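PDB 5NNY: WipB from Legionella pneumophila, which acts as a translocated Ser/Thr phosphatase that targets the host lysosomal nutrient-sensing machinery, the chain here being its phosphatase domain. Local coordinates for residues Glu138-Glu142 / Asn143-Leu147; Asn159-His162 / Ala163-Ala167. All coordinates share one frame; numbering follows the deposited sequence.

Contact 1. Residues Glu138-Glu142 / Asn143-Leu147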
loop_
_atom_site.group_PDB
_atom_site.type_symbol
_atom_site.label_atom_id
_atom_site.label_comp_id
_atom_site.label_asym_id
_atom_site.label_seq_id
_atom_site.Cartn_x
_atom_site.Cartn_y
_atom_site.Cartn_z
ATOM N N GLU A 138 -11.028 -1.246 -8.589
ATOM C CA GLU A 138 -12.447 -1.424 -8.284
ATOM C C GLU A 138 -13.356 -0.870 -9.380
ATOM O O GLU A 138 -14.466 -1.381 -9.581
ATOM C CB GLU A 138 -12.793 -0.745 -6.955
ATOM C CG GLU A 138 -12.244 -1.420 -5.717
ATOM C CD GLU A 138 -12.819 -0.808 -4.457
ATOM O OE1 GLU A 138 -13.310 0.348 -4.528
ATOM O OE2 GLU A 138 -12.797 -1.485 -3.418
ATOM N N LEU A 139 -12.931 0.184 -10.077
ATOM C CA LEU A 139 -13.762 0.795 -11.110
ATOM C C LEU A 139 -13.358 0.370 -12.516
ATOM O O LEU A 139 -13.722 1.039 -13.490
ATOM C CB LEU A 139 -13.735 2.328 -10.986
ATOM C CG LEU A 139 -14.248 2.864 -9.643
ATOM C CD1 LEU A 139 -14.300 4.384 -9.640
ATOM C CD2 LEU A 139 -15.609 2.274 -9.300
ATOM N N PHE A 140 -12.639 -0.743 -12.636
ATOM C CA PHE A 140 -12.143 -1.195 -13.933
ATOM C C PHE A 140 -13.275 -1.301 -14.956
ATOM O O PHE A 140 -13.190 -0.755 -16.068
ATOM C CB PHE A 140 -11.434 -2.536 -13.742
ATOM C CG PHE A 140 -10.894 -3.132 -15.012
ATOM C CD1 PHE A 140 -9.740 -2.631 -15.596
ATOM C CD2 PHE A 140 -11.510 -4.246 -15.583
ATOM C CE1 PHE A 140 -9.226 -3.218 -16.763
ATOM C CE2 PHE A 140 -11.006 -4.832 -16.727
ATOM C CZ PHE A 140 -9.868 -4.319 -17.323
ATOM N N LYS A 141 -14.369 -1.967 -14.581
ATOM C CA LYS A 141 -15.470 -2.157 -15.526
ATOM C C LYS A 141 -16.201 -0.849 -15.796
ATOM O O LYS A 141 -16.548 -0.551 -16.944
ATOM C CB LYS A 141 -16.450 -3.200 -14.997
ATOM C CG LYS A 141 -16.346 -4.561 -15.656
ATOM C CD LYS A 141 -17.446 -5.509 -15.176
ATOM C CE LYS A 141 -18.716 -5.377 -16.014
ATOM N NZ LYS A 141 -19.802 -6.277 -15.510
ATOM N N GLU A 142 -16.479 -0.082 -14.741
ATOM C CA GLU A 142 -17.077 1.244 -14.883
ATOM C C GLU A 142 -16.323 2.088 -15.895
ATOM O O GLU A 142 -16.935 2.826 -16.675
ATOM C CB GLU A 142 -17.071 1.971 -13.536
ATOM C CG GLU A 142 -18.378 2.034 -12.793
ATOM C CD GLU A 142 -18.579 3.407 -12.175
ATOM O OE1 GLU A 142 -17.818 4.329 -12.549
ATOM O OE2 GLU A 142 -19.484 3.568 -11.327
ATOM N N ASN A 143 -14.990 2.030 -15.874
ATOM C CA ASN A 143 -14.172 2.861 -16.747
ATOM C C ASN A 143 -13.907 2.214 -18.098
ATOM O O ASN A 143 -12.983 2.638 -18.805
ATOM C CB ASN A 143 -12.869 3.228 -16.035
ATOM C CG ASN A 143 -13.104 4.162 -14.858
ATOM O OD1 ASN A 143 -13.949 5.058 -14.926
ATOM N ND2 ASN A 143 -12.373 3.946 -13.763
ATOM N N GLY A 144 -14.694 1.203 -18.460
ATOM C CA GLY A 144 -14.623 0.589 -19.772
ATOM C C GLY A 144 -13.483 -0.396 -19.899
ATOM O O GLY A 144 -12.891 -0.512 -20.978
ATOM N N ASN A 145 -13.152 -1.106 -18.814
ATOM C CA ASN A 145 -12.057 -2.083 -18.813
ATOM C C ASN A 145 -10.715 -1.397 -19.050
ATOM O O ASN A 145 -9.949 -1.742 -19.959
ATOM C CB ASN A 145 -12.313 -3.199 -19.824
ATOM C CG ASN A 145 -13.350 -4.191 -19.336
ATOM O OD1 ASN A 145 -14.366 -3.824 -18.740
ATOM N ND2 ASN A 145 -13.089 -5.468 -19.581
ATOM N N LYS A 146 -10.444 -0.408 -18.201
ATOM C CA LYS A 146 -9.180 0.302 -18.150
ATOM C C LYS A 146 -8.930 0.689 -16.703
ATOM O O LYS A 146 -9.874 0.955 -15.958
ATOM C CB LYS A 146 -9.210 1.549 -19.036
ATOM C CG LYS A 146 -7.858 2.040 -19.516
ATOM C CD LYS A 146 -8.070 3.213 -20.493
ATOM C CE LYS A 146 -6.765 3.761 -21.081
ATOM N NZ LYS A 146 -6.126 4.776 -20.193
ATOM N N LEU A 147 -7.661 0.699 -16.310
ATOM C CA LEU A 147 -7.264 1.134 -14.967
ATOM C C LEU A 147 -6.977 2.625 -15.034
ATOM O O LEU A 147 -5.978 3.035 -15.629
ATOM C CB LEU A 147 -6.033 0.364 -14.485
ATOM C CG LEU A 147 -6.163 -1.151 -14.360
ATOM C CD1 LEU A 147 -4.795 -1.791 -14.133
ATOM C CD2 LEU A 147 -7.108 -1.499 -13.221
HETATM O O HOH W 1 -16.519 -2.374 -19.276
#

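Contact 2. Residues Asn159-His162 / Ala163-Ala167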
loop_
_atom_site.group_PDB
_atom_site.type_symbol
_atom_site.label_atom_id
_atom_site.label_comp_id
_atom_site.label_asym_id
_atom_site.label_seq_id
_atom_site.Cartn_x
_atom_site.Cartn_y
_atom_site.Cartn_z
ATOM N N ASN A 159 4.265 8.115 -10.708
ATOM C CA ASN A 159 5.056 7.645 -11.847
ATOM C C ASN A 159 4.930 6.144 -12.021
ATOM O O ASN A 159 4.757 5.644 -13.141
ATOM C CB ASN A 159 6.538 8.007 -11.661
ATOM C CG ASN A 159 7.404 7.524 -12.821
ATOM O OD1 ASN A 159 7.267 8.012 -13.930
ATOM N ND2 ASN A 159 8.298 6.568 -12.568
ATOM N N SER A 160 5.023 5.403 -10.923
ATOM C CA SER A 160 5.067 3.949 -11.031
ATOM C C SER A 160 3.747 3.387 -11.533
ATOM O O SER A 160 3.730 2.305 -12.137
ATOM C CB SER A 160 5.422 3.338 -9.677
ATOM O OG SER A 160 4.434 3.704 -8.732
ATOM N N PHE A 161 2.639 4.105 -11.304
ATOM C CA PHE A 161 1.349 3.646 -11.796
ATOM C C PHE A 161 1.141 4.083 -13.236
ATOM O O PHE A 161 0.638 3.308 -14.054
ATOM C CB PHE A 161 0.234 4.159 -10.877
ATOM C CG PHE A 161 -1.163 3.743 -11.282
ATOM C CD1 PHE A 161 -1.553 2.414 -11.261
ATOM C CD2 PHE A 161 -2.106 4.713 -11.648
ATOM C CE1 PHE A 161 -2.844 2.051 -11.631
ATOM C CE2 PHE A 161 -3.390 4.364 -11.989
ATOM C CZ PHE A 161 -3.765 3.035 -11.986
ATOM N N HIS A 162 1.523 5.324 -13.556
ATOM C CA HIS A 162 1.558 5.781 -14.942
ATOM C C HIS A 162 2.361 4.819 -15.813
ATOM O O HIS A 162 1.914 4.439 -16.906
ATOM C CB HIS A 162 2.161 7.188 -15.016
ATOM C CG HIS A 162 2.128 7.789 -16.389
ATOM N ND1 HIS A 162 0.985 7.826 -17.159
ATOM C CD2 HIS A 162 3.095 8.385 -17.127
ATOM C CE1 HIS A 162 1.251 8.406 -18.316
ATOM N NE2 HIS A 162 2.524 8.752 -18.324
ATOM N N ALA A 163 3.543 4.404 -15.342
ATOM C CA ALA A 163 4.334 3.434 -16.102
ATOM C C ALA A 163 3.570 2.129 -16.283
ATOM O O ALA A 163 3.625 1.506 -17.351
ATOM C CB ALA A 163 5.671 3.180 -15.407
ATOM N N LEU A 164 2.817 1.717 -15.260
ATOM C CA LEU A 164 2.013 0.502 -15.391
ATOM C C LEU A 164 0.942 0.668 -16.462
ATOM O O LEU A 164 0.776 -0.197 -17.326
ATOM C CB LEU A 164 1.369 0.149 -14.052
ATOM C CG LEU A 164 0.629 -1.194 -14.051
ATOM C CD1 LEU A 164 1.581 -2.346 -14.288
ATOM C CD2 LEU A 164 -0.128 -1.382 -12.755
ATOM N N GLN A 165 0.201 1.786 -16.412
ATOM C CA GLN A 165 -0.819 2.071 -17.424
ATOM C C GLN A 165 -0.244 2.040 -18.829
ATOM O O GLN A 165 -0.851 1.479 -19.747
ATOM C CB GLN A 165 -1.436 3.439 -17.151
ATOM C CG GLN A 165 -2.205 3.482 -15.874
ATOM C CD GLN A 165 -2.634 4.888 -15.526
ATOM O OE1 GLN A 165 -1.828 5.817 -15.546
ATOM N NE2 GLN A 165 -3.905 5.050 -15.204
ATOM N N GLU A 166 0.909 2.670 -19.022
ATOM C CA GLU A 166 1.516 2.704 -20.344
ATOM C C GLU A 166 1.980 1.325 -20.781
ATOM O O GLU A 166 1.912 0.985 -21.969
ATOM C CB GLU A 166 2.697 3.658 -20.340
ATOM C CG GLU A 166 2.304 5.081 -20.035
ATOM C CD GLU A 166 3.510 5.966 -20.045
ATOM O OE1 GLU A 166 4.148 6.132 -18.979
ATOM O OE2 GLU A 166 3.847 6.447 -21.143
ATOM N N ALA A 167 2.505 0.531 -19.849
ATOM C CA ALA A 167 2.930 -0.810 -20.235
ATOM C C ALA A 167 1.729 -1.660 -20.619
ATOM O O ALA A 167 1.800 -2.472 -21.549
ATOM C CB ALA A 167 3.738 -1.467 -19.115
#

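Contact 1. Residues Glu138-Glu142 / Asn143-Leu147
The ring of F140 carries the backbone of N145 on one face: CA of N145 stands 3.5 Å from the ring centroid, only 14° off the ring normal, a CH-pi contact almost over the centre. The N145 amide continues this cover toward CE2 of F140, its plane turned 37° from that of the ring. K146 N and CD2 of L147 approach the ring obliquely, the methyl lying 3.7 Å from CD1 of F140. With CG anti to the backbone N (chi1 179°), the phenyl group swings against the returning chain, where it also touches N175 and L179 of helix 175-186. The ring thus joins the loop to that helix.

The carbonyl oxygen of F140 is gripped mainly by N145 N, at 2.8 Å; weak bonds from N143 N and K146 N add to it. One residue earlier, L139 O accepts a bond of 2.9 Å from N143 N. The N143 side chain folds back over the same carbonyl, and its ND2 packs against CB of L139. K141 O receives G144 N at 3.0 Å from above its carbonyl plane. A water donates both to K141 O and to N145 OD1, tying the asparagine amide to the turn, while the K141 side chain lies alongside, its CG next to OD1 of N145.

G144 and N145 both have positive phi, which turns the chain back across the phenyl ring. Just before the loop, the E138 carboxylate fixes the helix end, OE2 bonding to I256 N and OE1 to H257 ND1. The arrangement is a surface loop that leaves the end of helix 128-138 through a type I beta turn, K141 to G144, in the calcineurin-like phosphoesterase fold.

Contact 2. Residues Asn159-His162 / Ala163-Ala167
N159 begins the alpha-helix 159-169, its carbonyl oxygen accepting A163 N at 2.8 Å, an i to i+4 bond, while its ND2 reaches G102 O. The S160 carbonyl is held more loosely, by a weak bond from L164 N, and the S160 hydroxyl bonds to D105 OD1 and D100 N, fastening the first turn to the 100-105 region of the same chain. The Q165 side chain passes over one face of the F161 ring: CG of Q165 lies 4.2 Å from the ring centroid, and NE2 of Q165 comes within 3.3 Å of CE2 of F161. The amide plane is inclined 33° to the ring, and L147 O is the polar partner of NE2. F161 also packs against E132, F133 and A136 of helix 128-138.

Two side chains of the next turn pack around the H162 ring. OE1 of Q165 sits at the imidazole edge, in plane, whereas the E166 carboxylate stacks on a face, the planes 23° apart. CG of H162 is anti to the backbone N (chi1 -175°), which carries the ring along the helix toward E166. NE2 has a weak bond to E55, and OE1 of E166 rests 3.1 Å from CD2 of H162.

Contacts 1 and 2 follow one another along the chain, their centres about 16 Å apart, and meet through NE2 of Q165, which lies 2.9 Å from O of L147, a probable hydrogen bond that joins the end of the 143-147 segment to helix 159-169. CZ of F161 packs near the same carbonyl oxygen, at 4.3 Å. Helix 128-138 provides a second connection, since contact 1 continues from its C-terminal end and F161 of contact 2 packs on its side. The loop of contact 1 is peripheral, about 20 Å from the chain centre, whereas contact 2 is more deeply set, its centre at about 16 Å.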